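Local structure of NS3-like protein (Alongshan virus, 6M40) at residues V180-A193 with M210-T222. The protein is an NS3-like helicase domain that probably binds RNA and unwinds it at the cost of ATP hydrolysis. Residues are numbered along the deposited sequence; the frame is centred on the assembly and turned at random.
Sequences VQAVRKYAETHGPA and MVAKHIKQTTPYT
At Val180 a chi1 of 171° puts CG1 opposite the backbone N and CG2 beside it, so the methyls divide the work: CG2 reaches CB of Val211 and CG1 meets CG1 of Ile215. One turn on, Val183 takes a similar torsion, and its CG1 lies 4.1 Å from CD1 of Ile215, the side chains crossing at about a right angle. Branched aliphatic residues suit this seam, offering short, rigid methyl branches. Arg184 runs along its border, where a long chain can cover Thr218 while the charged end stays at the partly exposed margin. Extended from CG to NE, it carries the guanidinium across Thr218, which lies over one face; the close fit of the threonine methyl there is doubtful. NH2 is 3.0 Å from OG1 of Thr218, but the angle is too poor for a hydrogen bond; that hydroxyl instead donates to O of His214. Thr219 likewise turns OG1 back onto O of Ile215, which also accepts from N of Thr218 on the opposite face of its plane. Both threonines thus tie the end of helix 208-216, and Thr219 has CG2 left to meet CB of Ala187, small enough for CA atoms of Ala187 and Thr219 to approach to 6.1 Å. Tyr221 suits the far end because its flat ring spans from Ala187 to the 191-193 loop; OH comes in plane to the edge of the Tyr186 ring, near O of Gly191 and N of Ala193, without a hydrogen bond to either. Segments 180-189 and 210-216 run at 32°, axes 10.3 Å apart at closest approach. Val183 rests on strand 264-276, Val211 and Ile215 on strand 246-250. Helix 208-216 joins strands 194-198 and 222-226, both parallel to 246-250, as a beta-alpha-beta crossover, consistent with the second RecA-like domain of NS3-type helicases.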
ATOM      1  N   VAL A 180      19.620  13.891  -9.023  1.00 86.15           N
ATOM      2  CA  VAL A 180      19.452  14.657 -10.256  1.00 91.32           C
ATOM      3  C   VAL A 180      20.662  14.469 -11.166  1.00 92.27           C
ATOM      4  O   VAL A 180      20.523  14.300 -12.385  1.00 88.23           O
ATOM      5  CB  VAL A 180      19.209  16.143  -9.933  1.00 94.31           C
ATOM      6  CG1 VAL A 180      19.246  16.975 -11.209  1.00 97.90           C
ATOM      7  CG2 VAL A 180      17.878  16.320  -9.219  1.00 92.90           C
ATOM      8  N   GLN A 181      21.865  14.492 -10.591  1.00 93.40           N
ATOM      9  CA  GLN A 181      23.071  14.403 -11.406  1.00 96.91           C
ATOM     10  C   GLN A 181      23.283  12.994 -11.943  1.00 89.99           C
ATOM     11  O   GLN A 181      23.875  12.823 -13.014  1.00 91.96           O
ATOM     12  CB  GLN A 181      24.283  14.852 -10.589  1.00112.16           C
ATOM     13  CG  GLN A 181      24.152  16.255 -10.025  1.00120.34           C
ATOM     14  CD  GLN A 181      25.238  16.587  -9.027  1.00134.06           C
ATOM     15  OE1 GLN A 181      25.999  15.718  -8.611  1.00141.17           O
ATOM     16  NE2 GLN A 181      25.314  17.850  -8.633  1.00140.92           N
ATOM     17  N   ALA A 182      22.834  11.973 -11.209  1.00 87.18           N
ATOM     18  CA  ALA A 182      22.857  10.619 -11.749  1.00 84.65           C
ATOM     19  C   ALA A 182      21.849  10.465 -12.877  1.00 82.61           C
ATOM     20  O   ALA A 182      22.038   9.628 -13.770  1.00 82.80           O
ATOM     21  CB  ALA A 182      22.583   9.600 -10.643  1.00 82.09           C
ATOM     22  N   VAL A 183      20.773  11.255 -12.850  1.00 82.76           N
ATOM     23  CA  VAL A 183      19.844  11.304 -13.971  1.00 79.12           C
ATOM     24  C   VAL A 183      20.391  12.151 -15.113  1.00 80.75           C
ATOM     25  O   VAL A 183      19.920  12.028 -16.249  1.00 80.82           O
ATOM     26  CB  VAL A 183      18.477  11.827 -13.499  1.00 81.98           C
ATOM     27  CG1 VAL A 183      17.640  12.283 -14.682  1.00 79.52           C
ATOM     28  CG2 VAL A 183      17.749  10.753 -12.705  1.00 84.40           C
ATOM     29  N   ARG A 184      21.354  13.033 -14.843  1.00 84.42           N
ATOM     30  CA  ARG A 184      22.043  13.711 -15.933  1.00 84.23           C
ATOM     31  C   ARG A 184      23.042  12.775 -16.599  1.00 85.40           C
ATOM     32  O   ARG A 184      23.061  12.644 -17.827  1.00 88.40           O
ATOM     33  CB  ARG A 184      22.741  14.970 -15.423  1.00 89.42           C
ATOM     34  CG  ARG A 184      21.784  16.122 -15.181  1.00 95.16           C
ATOM     35  CD  ARG A 184      22.474  17.339 -14.587  1.00105.26           C
ATOM     36  NE  ARG A 184      21.536  18.141 -13.808  1.00112.09           N
ATOM     37  CZ  ARG A 184      21.800  19.345 -13.317  1.00119.17           C
ATOM     38  NH1 ARG A 184      22.974  19.911 -13.534  1.00117.49           N
ATOM     39  NH2 ARG A 184      20.880  19.987 -12.615  1.00114.27           N
ATOM     40  N   LYS A 185      23.873  12.108 -15.794  1.00 83.12           N
ATOM     41  CA  LYS A 185      24.762  11.082 -16.325  1.00 83.23           C
ATOM     42  C   LYS A 185      24.000  10.131 -17.242  1.00 82.62           C
ATOM     43  O   LYS A 185      24.434   9.848 -18.364  1.00 85.10           O
ATOM     44  CB  LYS A 185      25.416  10.321 -15.169  1.00 86.35           C
ATOM     45  CG  LYS A 185      26.934  10.319 -15.190  1.00 87.51           C
ATOM     46  CD  LYS A 185      27.497   9.301 -14.203  1.00100.09           C
ATOM     47  CE  LYS A 185      28.231   9.960 -13.041  1.00101.59           C
ATOM     48  NZ  LYS A 185      29.232   9.044 -12.418  1.00 95.10           N
ATOM     49  N   TYR A 186      22.844   9.642 -16.777  1.00 78.02           N
ATOM     50  CA  TYR A 186      22.029   8.722 -17.568  1.00 81.30           C
ATOM     51  C   TYR A 186      21.514   9.391 -18.842  1.00 81.53           C
ATOM     52  O   TYR A 186      21.514   8.778 -19.915  1.00 77.65           O
ATOM     53  CB  TYR A 186      20.866   8.203 -16.706  1.00 75.22           C
ATOM     54  CG  TYR A 186      20.075   7.033 -17.269  1.00 73.34           C
ATOM     55  CD1 TYR A 186      19.047   7.240 -18.175  1.00 71.20           C
ATOM     56  CD2 TYR A 186      20.333   5.725 -16.863  1.00 75.14           C
ATOM     57  CE1 TYR A 186      18.310   6.178 -18.688  1.00 69.98           C
ATOM     58  CE2 TYR A 186      19.599   4.654 -17.374  1.00 73.17           C
ATOM     59  CZ  TYR A 186      18.590   4.891 -18.283  1.00 70.13           C
ATOM     60  OH  TYR A 186      17.853   3.847 -18.796  1.00 67.40           O
ATOM     61  N   ALA A 187      21.088  10.656 -18.750  1.00 78.76           N
ATOM     62  CA  ALA A 187      20.493  11.323 -19.902  1.00 79.31           C
ATOM     63  C   ALA A 187      21.489  11.484 -21.045  1.00 86.88           C
ATOM     64  O   ALA A 187      21.083  11.567 -22.212  1.00 80.11           O
ATOM     65  CB  ALA A 187      19.943  12.686 -19.482  1.00 79.03           C
ATOM     66  N   GLU A 188      22.787  11.522 -20.734  1.00 86.77           N
ATOM     67  CA  GLU A 188      23.848  11.733 -21.710  1.00 82.65           C
ATOM     68  C   GLU A 188      24.550  10.440 -22.104  1.00 85.37           C
ATOM     69  O   GLU A 188      24.885  10.255 -23.278  1.00 84.96           O
ATOM     70  CB  GLU A 188      24.885  12.721 -21.153  1.00 87.62           C
ATOM     71  CG  GLU A 188      24.301  13.963 -20.478  1.00 95.71           C
ATOM     72  CD  GLU A 188      25.327  14.698 -19.625  1.00 94.66           C
ATOM     73  OE1 GLU A 188      26.479  14.227 -19.539  1.00 91.23           O
ATOM     74  OE2 GLU A 188      24.981  15.741 -19.031  1.00 90.51           O
ATOM     75  N   THR A 189      24.799   9.548 -21.141  1.00 85.99           N
ATOM     76  CA  THR A 189      25.394   8.254 -21.467  1.00 82.81           C
ATOM     77  C   THR A 189      24.418   7.384 -22.247  1.00 83.52           C
ATOM     78  O   THR A 189      24.817   6.677 -23.178  1.00 89.82           O
ATOM     79  CB  THR A 189      25.825   7.533 -20.191  1.00 85.37           C
ATOM     80  OG1 THR A 189      24.687   7.328 -19.343  1.00 90.58           O
ATOM     81  CG2 THR A 189      26.880   8.343 -19.440  1.00 89.55           C
ATOM     82  N   HIS A 190      23.144   7.409 -21.862  1.00 87.51           N
ATOM     83  CA  HIS A 190      22.059   6.798 -22.613  1.00 82.68           C
ATOM     84  C   HIS A 190      21.335   7.883 -23.397  1.00 77.59           C
ATOM     85  O   HIS A 190      21.296   9.048 -22.985  1.00 75.92           O
ATOM     86  CB  HIS A 190      21.060   6.089 -21.686  1.00 77.71           C
ATOM     87  CG  HIS A 190      21.643   4.947 -20.910  1.00 83.36           C
ATOM     88  ND1 HIS A 190      22.561   5.123 -19.896  1.00 83.15           N
ATOM     89  CD2 HIS A 190      21.426   3.611 -20.992  1.00 86.57           C
ATOM     90  CE1 HIS A 190      22.893   3.946 -19.395  1.00 82.67           C
ATOM     91  NE2 HIS A 190      22.218   3.012 -20.041  1.00 85.72           N
ATOM     92  N   GLY A 191      20.774   7.499 -24.543  1.00 81.38           N
ATOM     93  CA  GLY A 191      19.811   8.340 -25.205  1.00 76.22           C
ATOM     94  C   GLY A 191      18.489   8.283 -24.462  1.00 80.55           C
ATOM     95  O   GLY A 191      18.356   7.595 -23.437  1.00 85.73           O
ATOM     96  N   PRO A 192      17.483   8.987 -24.979  1.00 82.33           N
ATOM     97  CA  PRO A 192      16.201   9.055 -24.261  1.00 83.90           C
ATOM     98  C   PRO A 192      15.686   7.667 -23.915  1.00 84.20           C
ATOM     99  O   PRO A 192      15.729   6.741 -24.729  1.00 83.97           O
ATOM    100  CB  PRO A 192      15.276   9.770 -25.252  1.00 88.68           C
ATOM    101  CG  PRO A 192      15.892   9.513 -26.597  1.00 81.47           C
ATOM    102  CD  PRO A 192      17.368   9.549 -26.336  1.00 83.80           C
ATOM    103  N   ALA A 193      15.210   7.525 -22.684  1.00 83.77           N
ATOM    104  CA  ALA A 193      14.471   6.350 -22.251  1.00 84.55           C
ATOM    105  C   ALA A 193      13.238   6.811 -21.484  1.00 80.52           C
ATOM    106  O   ALA A 193      13.031   8.008 -21.247  1.00 80.46           O
ATOM    107  CB  ALA A 193      15.340   5.426 -21.388  1.00 83.04           C
HETATM  108  N   MSE A 210      10.566  20.035  -6.733  1.00 91.98           N
HETATM  109  CA  MSE A 210      11.895  20.643  -6.743  1.00 95.07           C
HETATM  110  C   MSE A 210      12.846  19.958  -7.725  1.00 93.00           C
HETATM  111  O   MSE A 210      13.619  20.639  -8.408  1.00 95.91           O
HETATM  112  CB  MSE A 210      12.478  20.615  -5.328  1.00 98.86           C
HETATM  113  CG  MSE A 210      13.918  21.100  -5.182  1.00103.13           C
HETATM  114 SE   MSE A 210      14.191  23.023  -5.402  1.00166.15          SE
HETATM  115  CE  MSE A 210      15.925  23.188  -4.515  1.00141.35           C
ATOM    116  N   VAL A 211      12.811  18.625  -7.799  1.00 91.78           N
ATOM    117  CA  VAL A 211      13.742  17.940  -8.691  1.00 89.92           C
ATOM    118  C   VAL A 211      13.246  17.984 -10.133  1.00 87.25           C
ATOM    119  O   VAL A 211      14.045  18.111 -11.066  1.00 87.77           O
ATOM    120  CB  VAL A 211      13.999  16.493  -8.222  1.00 85.30           C
ATOM    121  CG1 VAL A 211      14.289  16.448  -6.721  1.00 81.16           C
ATOM    122  CG2 VAL A 211      12.834  15.574  -8.578  1.00 81.76           C
ATOM    123  N   ALA A 212      11.927  17.901 -10.340  1.00 87.50           N
ATOM    124  CA  ALA A 212      11.395  17.938 -11.697  1.00 88.89           C
ATOM    125  C   ALA A 212      11.808  19.220 -12.408  1.00 90.76           C
ATOM    126  O   ALA A 212      12.128  19.200 -13.599  1.00 89.85           O
ATOM    127  CB  ALA A 212       9.874  17.806 -11.673  1.00 93.92           C
ATOM    128  N   LYS A 213      11.790  20.350 -11.694  1.00 92.56           N
ATOM    129  CA  LYS A 213      12.255  21.600 -12.287  1.00 92.91           C
ATOM    130  C   LYS A 213      13.722  21.503 -12.692  1.00 91.37           C
ATOM    131  O   LYS A 213      14.106  21.962 -13.774  1.00 89.01           O
ATOM    132  CB  LYS A 213      12.054  22.760 -11.307  1.00 93.05           C
ATOM    133  CG  LYS A 213      10.601  23.094 -10.987  1.00 99.85           C
ATOM    134  CD  LYS A 213      10.462  24.462 -10.311  1.00101.25           C
ATOM    135  CE  LYS A 213      10.803  24.427  -8.823  1.00101.27           C
ATOM    136  NZ  LYS A 213       9.671  23.959  -7.964  1.00 91.96           N
ATOM    137  N   HIS A 214      14.558  20.912 -11.834  1.00 89.14           N
ATOM    138  CA  HIS A 214      15.982  20.817 -12.135  1.00 94.41           C
ATOM    139  C   HIS A 214      16.261  19.835 -13.266  1.00 92.24           C
ATOM    140  O   HIS A 214      17.184  20.058 -14.056  1.00 91.56           O
ATOM    141  CB  HIS A 214      16.762  20.419 -10.884  1.00 96.46           C
ATOM    142  CG  HIS A 214      17.272  21.586 -10.097  1.00106.66           C
ATOM    143  ND1 HIS A 214      16.552  22.751  -9.935  1.00105.66           N
ATOM    144  CD2 HIS A 214      18.436  21.766  -9.427  1.00111.13           C
ATOM    145  CE1 HIS A 214      17.251  23.599  -9.200  1.00109.62           C
ATOM    146  NE2 HIS A 214      18.396  23.026  -8.878  1.00113.11           N
ATOM    147  N   ILE A 215      15.489  18.751 -13.359  1.00 88.11           N
ATOM    148  CA  ILE A 215      15.610  17.847 -14.495  1.00 83.98           C
ATOM    149  C   ILE A 215      15.044  18.501 -15.749  1.00 88.16           C
ATOM    150  O   ILE A 215      15.602  18.364 -16.848  1.00 85.92           O
ATOM    151  CB  ILE A 215      14.913  16.514 -14.178  1.00 81.61           C
ATOM    152  CG1 ILE A 215      15.698  15.763 -13.100  1.00 85.48           C
ATOM    153  CG2 ILE A 215      14.784  15.666 -15.433  1.00 83.71           C
ATOM    154  CD1 ILE A 215      14.961  14.575 -12.509  1.00 80.04           C
ATOM    155  N   LYS A 216      13.923  19.214 -15.611  1.00 87.88           N
ATOM    156  CA  LYS A 216      13.379  19.961 -16.737  1.00 90.83           C
ATOM    157  C   LYS A 216      14.456  20.824 -17.379  1.00 92.80           C
ATOM    158  O   LYS A 216      14.579  20.869 -18.608  1.00 95.32           O
ATOM    159  CB  LYS A 216      12.201  20.825 -16.270  1.00 90.23           C
ATOM    160  CG  LYS A 216      10.927  20.684 -17.096  1.00 90.70           C
ATOM    161  CD  LYS A 216       9.774  21.493 -16.490  1.00 93.21           C
ATOM    162  CE  LYS A 216       9.306  20.917 -15.153  1.00101.07           C
ATOM    163  NZ  LYS A 216       8.351  21.799 -14.417  1.00102.28           N
ATOM    164  N   GLN A 217      15.260  21.497 -16.560  1.00 90.68           N
ATOM    165  CA  GLN A 217      16.199  22.501 -17.032  1.00 93.08           C
ATOM    166  C   GLN A 217      17.585  21.939 -17.319  1.00 92.40           C
ATOM    167  O   GLN A 217      18.511  22.715 -17.554  1.00 93.55           O
ATOM    168  CB  GLN A 217      16.302  23.641 -16.010  1.00 95.91           C
ATOM    169  CG  GLN A 217      17.137  23.325 -14.774  1.00 95.85           C
ATOM    170  CD  GLN A 217      16.970  24.359 -13.669  1.00104.07           C
ATOM    171  OE1 GLN A 217      16.124  25.246 -13.757  1.00100.30           O
ATOM    172  NE2 GLN A 217      17.777  24.242 -12.620  1.00106.40           N
ATOM    173  N   THR A 218      17.754  20.618 -17.308  1.00 86.31           N
ATOM    174  CA  THR A 218      19.048  20.050 -17.647  1.00 84.76           C
ATOM    175  C   THR A 218      18.919  18.984 -18.728  1.00 84.04           C
ATOM    176  O   THR A 218      19.517  19.114 -19.797  1.00 87.08           O
ATOM    177  CB  THR A 218      19.725  19.467 -16.410  1.00 90.56           C
ATOM    178  OG1 THR A 218      19.527  20.346 -15.295  1.00 96.44           O
ATOM    179  CG2 THR A 218      21.210  19.314 -16.666  1.00100.09           C
ATOM    180  N   THR A 219      18.167  17.928 -18.456  1.00 83.79           N
ATOM    181  CA  THR A 219      17.990  16.879 -19.443  1.00 81.21           C
ATOM    182  C   THR A 219      16.922  17.269 -20.458  1.00 82.58           C
ATOM    183  O   THR A 219      16.077  18.127 -20.190  1.00 84.16           O
ATOM    184  CB  THR A 219      17.597  15.576 -18.762  1.00 84.83           C
ATOM    185  OG1 THR A 219      16.297  15.716 -18.172  1.00 81.76           O
ATOM    186  CG2 THR A 219      18.606  15.204 -17.682  1.00 82.04           C
ATOM    187  N   PRO A 220      16.939  16.648 -21.641  1.00 83.00           N
ATOM    188  CA  PRO A 220      15.873  16.879 -22.626  1.00 85.32           C
ATOM    189  C   PRO A 220      14.584  16.135 -22.319  1.00 81.95           C
ATOM    190  O   PRO A 220      13.633  16.230 -23.102  1.00 83.02           O
ATOM    191  CB  PRO A 220      16.501  16.365 -23.928  1.00 87.39           C
ATOM    192  CG  PRO A 220      17.436  15.277 -23.482  1.00 82.33           C
ATOM    193  CD  PRO A 220      17.980  15.736 -22.149  1.00 81.86           C
ATOM    194  N   TYR A 221      14.539  15.390 -21.215  1.00 82.32           N
ATOM    195  CA  TYR A 221      13.346  14.652 -20.832  1.00 82.05           C
ATOM    196  C   TYR A 221      12.238  15.616 -20.418  1.00 83.98           C
ATOM    197  O   TYR A 221      12.496  16.686 -19.864  1.00 84.21           O
ATOM    198  CB  TYR A 221      13.642  13.707 -19.663  1.00 77.90           C
ATOM    199  CG  TYR A 221      14.632  12.584 -19.920  1.00 80.31           C
ATOM    200  CD1 TYR A 221      15.540  12.633 -20.974  1.00 84.63           C
ATOM    201  CD2 TYR A 221      14.650  11.466 -19.097  1.00 77.43           C
ATOM    202  CE1 TYR A 221      16.432  11.601 -21.195  1.00 81.82           C
ATOM    203  CE2 TYR A 221      15.539  10.427 -19.308  1.00 75.77           C
ATOM    204  CZ  TYR A 221      16.429  10.502 -20.357  1.00 78.06           C
ATOM    205  OH  TYR A 221      17.319   9.478 -20.578  1.00 75.73           O
ATOM    206  N   THR A 222      10.992  15.222 -20.667  1.00 83.65           N
ATOM    207  CA  THR A 222       9.833  15.954 -20.167  1.00 88.16           C
ATOM    208  C   THR A 222       9.357  15.303 -18.874  1.00 87.25           C
ATOM    209  O   THR A 222       9.171  14.082 -18.822  1.00 81.16           O
ATOM    210  CB  THR A 222       8.687  15.978 -21.182  1.00 90.53           C
ATOM    211  OG1 THR A 222       7.646  15.078 -20.772  1.00 92.67           O
ATOM    212  CG2 THR A 222       9.171  15.601 -22.574  1.00 95.67           C
TER